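Local coordinates for protein aminopentol aminotransferase (Sphingopyxis macrogoltabida, PDB 6HBS) that transfers the amino group of aminopentol, hydrolysed fumonisin B1, to pyruvate with the help of pyridoxal 5'-phosphate, in fumonisin degradation, at residues A234-C242 / I305-L314; K258-I266 / V293-L302. One frame throughout, in Å; residues are numbered along the deposited sequence.

Interaction 1: A234-C242 / I305-L314; sequences AGFRVARDC and IRETPYLETL
Arg240 NH2 donates to two oxygens of 305-314: Glu312 OE1 at 2.8 Å and the carbonyl oxygen of Thr308, which it meets in the carbonyl plane on a lone pair. Its neighbour NH1 reaches Glu312 OE2 at 2.9 Å, making an end-on salt bridge in which both carboxylate oxygens use their syn lone pairs and the two flat groups lie 7° from coplanar. NE hydrogen-bonds Ile305 O at 2.8 Å, almost in line with that C=O, while Leu311 CB covers one guanidinium face. With its chain extended from CG to NE, Arg240 thus ties the end of helix 292-307 to the first turn of the next helix. A leucine in its place would probably leave Glu312 without its cation and the carbonyls of Ile305 and Thr308 without these donors. Deeper in, Tyr310 OH donates to Phe236 O (2.7 Å) from 19° off the carbonyl plane. Ile305 CD1 sits over a face of the Phe236 ring, a CH-pi contact 3.7 Å from the centroid. The 234-242 loop, between strands 226-230 and 253-256, therefore packs on the corner joining helices 292-307 and 310-332, and Met105 of helix 94-105 touches both Phe236 and Ile305.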
loop_
_atom_site.group_PDB
_atom_site.type_symbol
_atom_site.label_atom_id
_atom_site.label_comp_id
_atom_site.label_asym_id
_atom_site.label_seq_id
_atom_site.Cartn_x
_atom_site.Cartn_y
_atom_site.Cartn_z
ATOM N N ALA A 234 5.234 -9.544 14.236
ATOM C CA ALA A 234 5.858 -9.640 15.585
ATOM C C ALA A 234 6.854 -8.500 15.865
ATOM O O ALA A 234 7.266 -8.319 17.006
ATOM C CB ALA A 234 6.539 -10.985 15.714
ATOM N N GLY A 235 7.267 -7.758 14.825
ATOM C CA GLY A 235 8.300 -6.778 14.978
ATOM C C GLY A 235 7.946 -5.779 16.088
ATOM O O GLY A 235 6.816 -5.308 16.177
ATOM N N PHE A 236 8.906 -5.583 16.993
ATOM C CA PHE A 236 8.894 -4.656 18.111
ATOM C C PHE A 236 7.975 -5.095 19.253
ATOM O O PHE A 236 7.884 -4.369 20.252
ATOM C CB PHE A 236 8.548 -3.232 17.671
ATOM C CG PHE A 236 9.589 -2.693 16.742
ATOM C CD1 PHE A 236 10.906 -2.649 17.137
ATOM C CD2 PHE A 236 9.250 -2.207 15.487
ATOM C CE1 PHE A 236 11.870 -2.137 16.292
ATOM C CE2 PHE A 236 10.223 -1.678 14.658
ATOM C CZ PHE A 236 11.520 -1.646 15.056
ATOM N N ARG A 237 7.360 -6.273 19.164
ATOM C CA ARG A 237 6.707 -6.851 20.340
ATOM C C ARG A 237 7.527 -8.053 20.880
ATOM O O ARG A 237 7.236 -8.566 21.956
ATOM C CB ARG A 237 5.249 -7.206 20.040
ATOM C CG ARG A 237 4.268 -6.049 20.142
ATOM C CD ARG A 237 2.853 -6.563 20.001
ATOM N NE ARG A 237 1.872 -5.511 20.049
ATOM C CZ ARG A 237 1.456 -4.819 18.985
ATOM N NH1 ARG A 237 2.044 -5.025 17.811
ATOM N NH2 ARG A 237 0.465 -3.940 19.106
ATOM N N VAL A 238 8.560 -8.485 20.159
ATOM C CA VAL A 238 9.469 -9.538 20.634
ATOM C C VAL A 238 10.754 -8.889 21.174
ATOM O O VAL A 238 11.268 -9.286 22.208
ATOM C CB VAL A 238 9.752 -10.582 19.532
ATOM C CG1 VAL A 238 10.846 -11.561 19.943
ATOM C CG2 VAL A 238 8.491 -11.327 19.146
ATOM N N ALA A 239 11.271 -7.886 20.472
ATOM C CA ALA A 239 12.520 -7.256 20.792
ATOM C C ALA A 239 12.565 -5.870 20.134
ATOM O O ALA A 239 11.647 -5.546 19.361
ATOM C CB ALA A 239 13.658 -8.135 20.305
ATOM N N ARG A 240 13.634 -5.103 20.423
ATOM C CA ARG A 240 13.880 -3.765 19.832
ATOM C C ARG A 240 14.702 -3.909 18.534
ATOM O O ARG A 240 15.187 -2.935 17.934
ATOM C CB ARG A 240 14.564 -2.855 20.863
ATOM C CG ARG A 240 13.654 -2.446 22.015
ATOM C CD ARG A 240 14.355 -1.644 23.100
ATOM N NE ARG A 240 13.425 -1.074 24.078
ATOM C CZ ARG A 240 12.948 -1.726 25.146
ATOM N NH1 ARG A 240 13.346 -2.965 25.377
ATOM N NH2 ARG A 240 12.030 -1.171 25.919
ATOM N N ASP A 241 14.819 -5.148 18.069
ATOM C CA ASP A 241 15.518 -5.549 16.875
ATOM C C ASP A 241 14.699 -6.702 16.270
ATOM O O ASP A 241 13.600 -7.022 16.756
ATOM C CB ASP A 241 16.979 -5.845 17.251
ATOM C CG ASP A 241 17.986 -5.914 16.113
ATOM O OD1 ASP A 241 17.595 -6.106 14.947
ATOM O OD2 ASP A 241 19.170 -5.752 16.398
ATOM N N CYS A 242 15.205 -7.286 15.188
ATOM C CA CYS A 242 14.596 -8.412 14.551
ATOM C C CYS A 242 14.263 -9.450 15.633
ATOM O O CYS A 242 15.061 -9.664 16.545
ATOM C CB CYS A 242 15.536 -8.997 13.515
ATOM S SG CYS A 242 14.872 -10.440 12.635
ATOM N N ILE A 305 10.596 3.506 21.010
ATOM C CA ILE A 305 10.972 2.102 21.127
ATOM C C ILE A 305 12.375 2.022 21.734
ATOM O O ILE A 305 12.621 1.198 22.599
ATOM C CB ILE A 305 10.865 1.374 19.766
ATOM C CG1 ILE A 305 9.406 1.139 19.356
ATOM C CG2 ILE A 305 11.701 0.109 19.724
ATOM C CD1 ILE A 305 9.238 0.636 17.915
ATOM N N ARG A 306 13.290 2.882 21.275
ATOM C CA ARG A 306 14.632 2.869 21.767
ATOM C C ARG A 306 14.693 3.402 23.205
ATOM O O ARG A 306 15.511 2.924 23.929
ATOM C CB ARG A 306 15.606 3.730 20.952
ATOM C CG ARG A 306 15.776 3.350 19.493
ATOM C CD ARG A 306 16.951 4.066 18.848
ATOM N NE ARG A 306 16.711 5.498 18.789
ATOM C CZ ARG A 306 15.924 6.102 17.900
ATOM N NH1 ARG A 306 15.738 7.407 17.970
ATOM N NH2 ARG A 306 15.379 5.416 16.914
ATOM N N GLU A 307 13.878 4.399 23.582
ATOM C CA GLU A 307 14.169 5.239 24.743
ATOM C C GLU A 307 13.272 4.960 25.954
ATOM O O GLU A 307 13.520 5.540 27.014
ATOM C CB GLU A 307 14.105 6.736 24.396
ATOM C CG GLU A 307 15.344 7.164 23.631
ATOM C CD GLU A 307 15.452 8.603 23.179
ATOM O OE1 GLU A 307 14.585 9.397 23.499
ATOM O OE2 GLU A 307 16.397 8.882 22.459
ATOM N N THR A 308 12.260 4.108 25.820
ATOM C CA THR A 308 11.270 3.910 26.858
ATOM C C THR A 308 11.110 2.414 27.116
ATOM O O THR A 308 11.479 1.595 26.260
ATOM C CB THR A 308 9.906 4.518 26.496
ATOM O OG1 THR A 308 9.327 3.704 25.470
ATOM C CG2 THR A 308 9.973 5.968 26.053
ATOM N N PRO A 309 10.609 2.021 28.309
ATOM C CA PRO A 309 10.318 0.621 28.622
ATOM C C PRO A 309 8.953 0.146 28.085
ATOM O O PRO A 309 8.184 -0.591 28.763
ATOM C CB PRO A 309 10.369 0.643 30.166
ATOM C CG PRO A 309 9.835 1.979 30.535
ATOM C CD PRO A 309 10.390 2.906 29.474
ATOM N N TYR A 310 8.639 0.519 26.839
ATOM C CA TYR A 310 7.340 0.191 26.268
ATOM C C TYR A 310 7.194 -1.348 26.227
ATOM O O TYR A 310 6.102 -1.891 26.455
ATOM C CB TYR A 310 7.170 0.811 24.874
ATOM C CG TYR A 310 7.823 -0.020 23.807
ATOM C CD1 TYR A 310 9.182 0.059 23.590
ATOM C CD2 TYR A 310 7.115 -0.996 23.137
ATOM C CE1 TYR A 310 9.815 -0.774 22.699
ATOM C CE2 TYR A 310 7.726 -1.830 22.220
ATOM C CZ TYR A 310 9.085 -1.731 22.025
ATOM O OH TYR A 310 9.713 -2.539 21.155
ATOM N N LEU A 311 8.287 -2.031 25.887
ATOM C CA LEU A 311 8.250 -3.485 25.596
ATOM C C LEU A 311 8.000 -4.245 26.906
ATOM O O LEU A 311 7.136 -5.111 26.971
ATOM C CB LEU A 311 9.568 -3.906 24.936
ATOM C CG LEU A 311 9.701 -5.391 24.588
ATOM C CD1 LEU A 311 8.581 -5.861 23.663
ATOM C CD2 LEU A 311 11.053 -5.672 23.961
ATOM N N GLU A 312 8.742 -3.862 27.952
ATOM C CA GLU A 312 8.625 -4.502 29.273
ATOM C C GLU A 312 7.216 -4.262 29.813
ATOM O O GLU A 312 6.569 -5.192 30.326
ATOM C CB GLU A 312 9.716 -3.966 30.194
ATOM C CG GLU A 312 11.102 -4.333 29.731
ATOM C CD GLU A 312 11.639 -3.506 28.573
ATOM O OE1 GLU A 312 11.121 -2.420 28.297
ATOM O OE2 GLU A 312 12.531 -3.997 27.924
ATOM N N THR A 313 6.688 -3.047 29.582
ATOM C CA THR A 313 5.345 -2.724 30.026
ATOM C C THR A 313 4.318 -3.668 29.376
ATOM O O THR A 313 3.453 -4.267 30.062
ATOM C CB THR A 313 5.035 -1.245 29.763
ATOM O OG1 THR A 313 6.007 -0.489 30.487
ATOM C CG2 THR A 313 3.642 -0.847 30.168
ATOM N N LEU A 314 4.345 -3.787 28.040
ATOM C CA LEU A 314 3.252 -4.550 27.354
ATOM C C LEU A 314 3.425 -6.065 27.608
ATOM O O LEU A 314 2.459 -6.766 27.686
ATOM C CB LEU A 314 3.154 -4.203 25.862
ATOM C CG LEU A 314 4.324 -4.522 24.943
ATOM C CD1 LEU A 314 4.219 -5.941 24.398
ATOM C CD2 LEU A 314 4.347 -3.503 23.795
#

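Interaction 2: K258-I266 / V293-L302. With PLP (pyridoxal-5'-phosphate), chain C.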
loop_
_atom_site.group_PDB
_atom_site.type_symbol
_atom_site.label_atom_id
_atom_site.label_comp_id
_atom_site.label_asym_id
_atom_site.label_seq_id
_atom_site.Cartn_x
_atom_site.Cartn_y
_atom_site.Cartn_z
ATOM N N LYS A 258 3.027 -2.782 10.028
ATOM C CA LYS A 258 1.953 -2.665 11.043
ATOM C C LYS A 258 2.210 -1.518 12.033
ATOM O O LYS A 258 1.463 -0.556 12.025
ATOM C CB LYS A 258 1.673 -4.016 11.728
ATOM C CG LYS A 258 0.914 -4.981 10.811
ATOM C CD LYS A 258 0.479 -6.336 11.368
ATOM C CE LYS A 258 -0.525 -7.062 10.466
ATOM N NZ LYS A 258 0.086 -7.880 9.366
ATOM N N CYS A 259 3.172 -1.673 12.939
ATOM C CA CYS A 259 3.156 -0.899 14.167
ATOM C C CYS A 259 4.352 0.035 14.309
ATOM O O CYS A 259 4.369 0.784 15.272
ATOM C CB CYS A 259 3.082 -1.810 15.389
ATOM S SG CYS A 259 4.657 -2.584 15.816
ATOM N N PHE A 260 5.285 0.098 13.354
ATOM C CA PHE A 260 6.491 0.947 13.606
ATOM C C PHE A 260 6.242 2.452 13.384
ATOM O O PHE A 260 7.133 3.264 13.628
ATOM C CB PHE A 260 7.743 0.432 12.905
ATOM C CG PHE A 260 7.837 0.573 11.413
ATOM C CD1 PHE A 260 8.162 1.786 10.825
ATOM C CD2 PHE A 260 7.672 -0.532 10.596
ATOM C CE1 PHE A 260 8.261 1.892 9.448
ATOM C CE2 PHE A 260 7.787 -0.423 9.219
ATOM C CZ PHE A 260 8.103 0.783 8.643
ATOM N N ALA A 261 5.036 2.831 12.966
ATOM C CA ALA A 261 4.562 4.245 13.038
ATOM C C ALA A 261 3.235 4.320 13.808
ATOM O O ALA A 261 2.469 5.254 13.632
ATOM C CB ALA A 261 4.448 4.803 11.626
ATOM N N ASN A 262 3.010 3.352 14.716
ATOM C CA ASN A 262 1.917 3.320 15.659
ATOM C C ASN A 262 0.550 3.541 14.983
ATOM O O ASN A 262 -0.354 4.113 15.578
ATOM C CB ASN A 262 2.094 4.337 16.802
ATOM C CG ASN A 262 1.207 4.002 17.978
ATOM O OD1 ASN A 262 1.129 2.827 18.343
ATOM N ND2 ASN A 262 0.535 5.001 18.563
ATOM N N GLY A 263 0.372 3.046 13.749
ATOM C CA GLY A 263 -0.926 3.146 13.066
ATOM C C GLY A 263 -0.838 3.911 11.749
ATOM O O GLY A 263 -1.689 3.742 10.913
ATOM N N TYR A 264 0.156 4.787 11.597
ATOM C CA TYR A 264 0.406 5.448 10.288
ATOM C C TYR A 264 0.863 4.397 9.263
ATOM O O TYR A 264 1.546 3.438 9.603
ATOM C CB TYR A 264 1.388 6.601 10.474
ATOM C CG TYR A 264 0.754 7.819 11.106
ATOM C CD1 TYR A 264 0.626 7.931 12.476
ATOM C CD2 TYR A 264 0.221 8.837 10.327
ATOM C CE1 TYR A 264 0.007 9.020 13.068
ATOM C CE2 TYR A 264 -0.371 9.952 10.900
ATOM C CZ TYR A 264 -0.478 10.040 12.279
ATOM O OH TYR A 264 -1.094 11.120 12.850
ATOM N N PRO A 265 0.455 4.520 7.974
ATOM C CA PRO A 265 0.686 3.468 6.982
ATOM C C PRO A 265 2.081 3.583 6.384
ATOM O O PRO A 265 2.355 4.478 5.541
ATOM C CB PRO A 265 -0.414 3.736 5.955
ATOM C CG PRO A 265 -0.565 5.253 5.982
ATOM C CD PRO A 265 -0.308 5.653 7.426
ATOM N N ILE A 266 2.944 2.650 6.796
ATOM C CA ILE A 266 4.281 2.555 6.301
ATOM C C ILE A 266 4.809 1.149 6.664
ATOM O O ILE A 266 4.523 0.615 7.745
ATOM C CB ILE A 266 5.196 3.673 6.827
ATOM C CG1 ILE A 266 6.608 3.563 6.251
ATOM C CG2 ILE A 266 5.216 3.731 8.357
ATOM C CD1 ILE A 266 7.438 4.808 6.414
ATOM N N VAL A 293 4.644 12.228 6.147
ATOM C CA VAL A 293 3.962 12.229 7.455
ATOM C C VAL A 293 4.094 10.845 8.118
ATOM O O VAL A 293 4.429 10.752 9.293
ATOM C CB VAL A 293 2.517 12.741 7.375
ATOM C CG1 VAL A 293 1.712 12.510 8.669
ATOM C CG2 VAL A 293 2.501 14.242 7.044
ATOM N N PRO A 294 3.845 9.722 7.419
ATOM C CA PRO A 294 4.061 8.403 8.016
ATOM C C PRO A 294 5.521 8.207 8.431
ATOM O O PRO A 294 5.767 7.552 9.426
ATOM C CB PRO A 294 3.587 7.426 6.936
ATOM C CG PRO A 294 2.586 8.245 6.156
ATOM C CD PRO A 294 3.195 9.632 6.105
ATOM N N MET A 295 6.472 8.819 7.703
ATOM C CA MET A 295 7.854 8.711 8.053
ATOM C C MET A 295 8.164 9.473 9.353
ATOM O O MET A 295 8.994 9.000 10.181
ATOM C CB MET A 295 8.752 9.199 6.923
ATOM C CG MET A 295 8.684 8.295 5.703
ATOM S SD MET A 295 9.915 8.787 4.514
ATOM C CE MET A 295 9.327 7.841 3.118
ATOM N N ALA A 296 7.544 10.638 9.535
ATOM C CA ALA A 296 7.706 11.425 10.769
ATOM C C ALA A 296 7.155 10.647 11.973
ATOM O O ALA A 296 7.773 10.609 13.072
ATOM C CB ALA A 296 7.027 12.782 10.610
ATOM N N ALA A 297 5.976 10.054 11.793
ATOM C CA ALA A 297 5.413 9.180 12.834
ATOM C C ALA A 297 6.350 8.001 13.156
ATOM O O ALA A 297 6.515 7.633 14.327
ATOM C CB ALA A 297 4.058 8.704 12.426
ATOM N N ALA A 298 6.994 7.426 12.135
ATOM C CA ALA A 298 7.844 6.273 12.336
ATOM C C ALA A 298 9.090 6.706 13.109
ATOM O O ALA A 298 9.552 5.987 13.993
ATOM C CB ALA A 298 8.203 5.637 11.002
ATOM N N ILE A 299 9.653 7.877 12.766
ATOM C CA ILE A 299 10.841 8.351 13.468
ATOM C C ILE A 299 10.517 8.466 14.963
ATOM O O ILE A 299 11.335 8.116 15.800
ATOM C CB ILE A 299 11.370 9.664 12.859
ATOM C CG1 ILE A 299 12.027 9.395 11.503
ATOM C CG2 ILE A 299 12.314 10.391 13.788
ATOM C CD1 ILE A 299 12.354 10.670 10.729
ATOM N N GLU A 300 9.361 9.018 15.301
ATOM C CA GLU A 300 9.047 9.246 16.703
ATOM C C GLU A 300 8.705 7.925 17.423
ATOM O O GLU A 300 9.077 7.727 18.559
ATOM C CB GLU A 300 7.913 10.247 16.797
ATOM C CG GLU A 300 7.512 10.610 18.211
ATOM C CD GLU A 300 8.568 11.327 19.030
ATOM O OE1 GLU A 300 9.617 11.621 18.511
ATOM O OE2 GLU A 300 8.321 11.545 20.209
ATOM N N THR A 301 7.941 7.046 16.765
ATOM C CA THR A 301 7.676 5.694 17.264
ATOM C C THR A 301 8.994 4.946 17.508
ATOM O O THR A 301 9.187 4.395 18.589
ATOM C CB THR A 301 6.775 4.929 16.294
ATOM O OG1 THR A 301 5.562 5.653 16.094
ATOM C CG2 THR A 301 6.481 3.538 16.798
ATOM N N LEU A 302 9.916 4.946 16.533
ATOM C CA LEU A 302 11.186 4.274 16.724
ATOM C C LEU A 302 11.969 4.897 17.902
ATOM O O LEU A 302 12.653 4.157 18.620
ATOM C CB LEU A 302 12.037 4.306 15.458
ATOM C CG LEU A 302 11.526 3.514 14.250
ATOM C CD1 LEU A 302 12.428 3.748 13.045
ATOM C CD2 LEU A 302 11.385 2.022 14.552
HETATM N N1 PLP C . 3.402 -10.726 6.830
HETATM C C2 PLP C . 2.882 -11.021 8.041
HETATM C C2A PLP C . 3.580 -11.966 8.991
HETATM C C3 PLP C . 1.654 -10.356 8.469
HETATM O O3 PLP C . 1.114 -10.617 9.677
HETATM C C4 PLP C . 1.008 -9.382 7.559
HETATM C C4A PLP C . -0.230 -8.710 8.034
HETATM C C5 PLP C . 1.651 -9.197 6.224
HETATM C C6 PLP C . 2.836 -9.869 5.952
HETATM C C5A PLP C . 1.092 -8.244 5.168
HETATM O O4P PLP C . 0.977 -6.891 5.678
HETATM P P PLP C . -0.212 -6.031 5.014
HETATM O O1P PLP C . -1.492 -6.588 5.446
HETATM O O2P PLP C . -0.033 -6.217 3.534
HETATM O O3P PLP C . 0.093 -4.657 5.569
#
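Two overlapping beta turns, type I over Cys259-Asn262 and type I' over Ala261-Tyr264, press the loop against helix 292-307 so closely that the CA atoms of Ala261 and Ala298 are 3.9 Å apart. Small side chains permit this: Ala261 CB touches the methyls of both Ala297 and Ala298. Phe260 O points into the helix, where Ala298 CA makes a CA-H...O contact at 3.4 Å and Thr301 CB and CG2 crowd in; this buried carbonyl has no hydrogen-bond partner. Thr301 OG1 is turned back to Ala297 O (2.8 Å), an oxygen that also accepts from Thr301 N, so the hydroxyl donates within its own helix rather than to the loop. With its CG between the backbone N and the carbonyl carbon (chi1 72°), Phe260 presents its ring edge to Ala298 CB. The loop joins antiparallel strands 253-256 and 267-271 of the seven-stranded sheet of a fold-type I, class-III aminotransferase, and it begins at the cofactor lysine: Lys258 NZ is bonded to PLP C4A (1.6 Å), the internal aldimine, with the chain bent at its last torsion. Farther along, Tyr264 CD1 packs on Ala297 CB at 3.5 Å and CE2 on Val293 CG1, while its hydroxyl bonds Glu75. Pro294 is wedged against the loop, its CB 3.5 Å from Pro265 O and beside Ile266 CB. The side chains of Ile266 and Met295 cross at about a right angle, with CD1 of the former 3.8 Å from CG of the latter. Gly263 O accepts a hydrogen bond from Thr87 of the second subunit, and Phe288 of that subunit packs on Pro265.

In the fold
Helix 292-307 serves both contacts: interaction 2 uses its body and interaction 1 its last turn, and their centres lie 14 Å apart. The two loops also meet directly: Phe236 CE2 packs on Phe260 CB at 3.7 Å, and Gly235 O lies 3.5 Å from Cys259 SG. Phe236 CZ also reaches Leu302 CD2 of the shared helix, at 3.7 Å. Both loops lead from the cofactor site: Lys258 carries PLP, and Asp230, Val232 and Arg233 of its pocket lie within the four residues just before 234-242. Between nearest atoms, the Arg237 side chain is about 6 Å from that of Lys258 and about 10 Å from PLP. Ser287 N of the second subunit also bonds PLP, placing this site at the dimer interface.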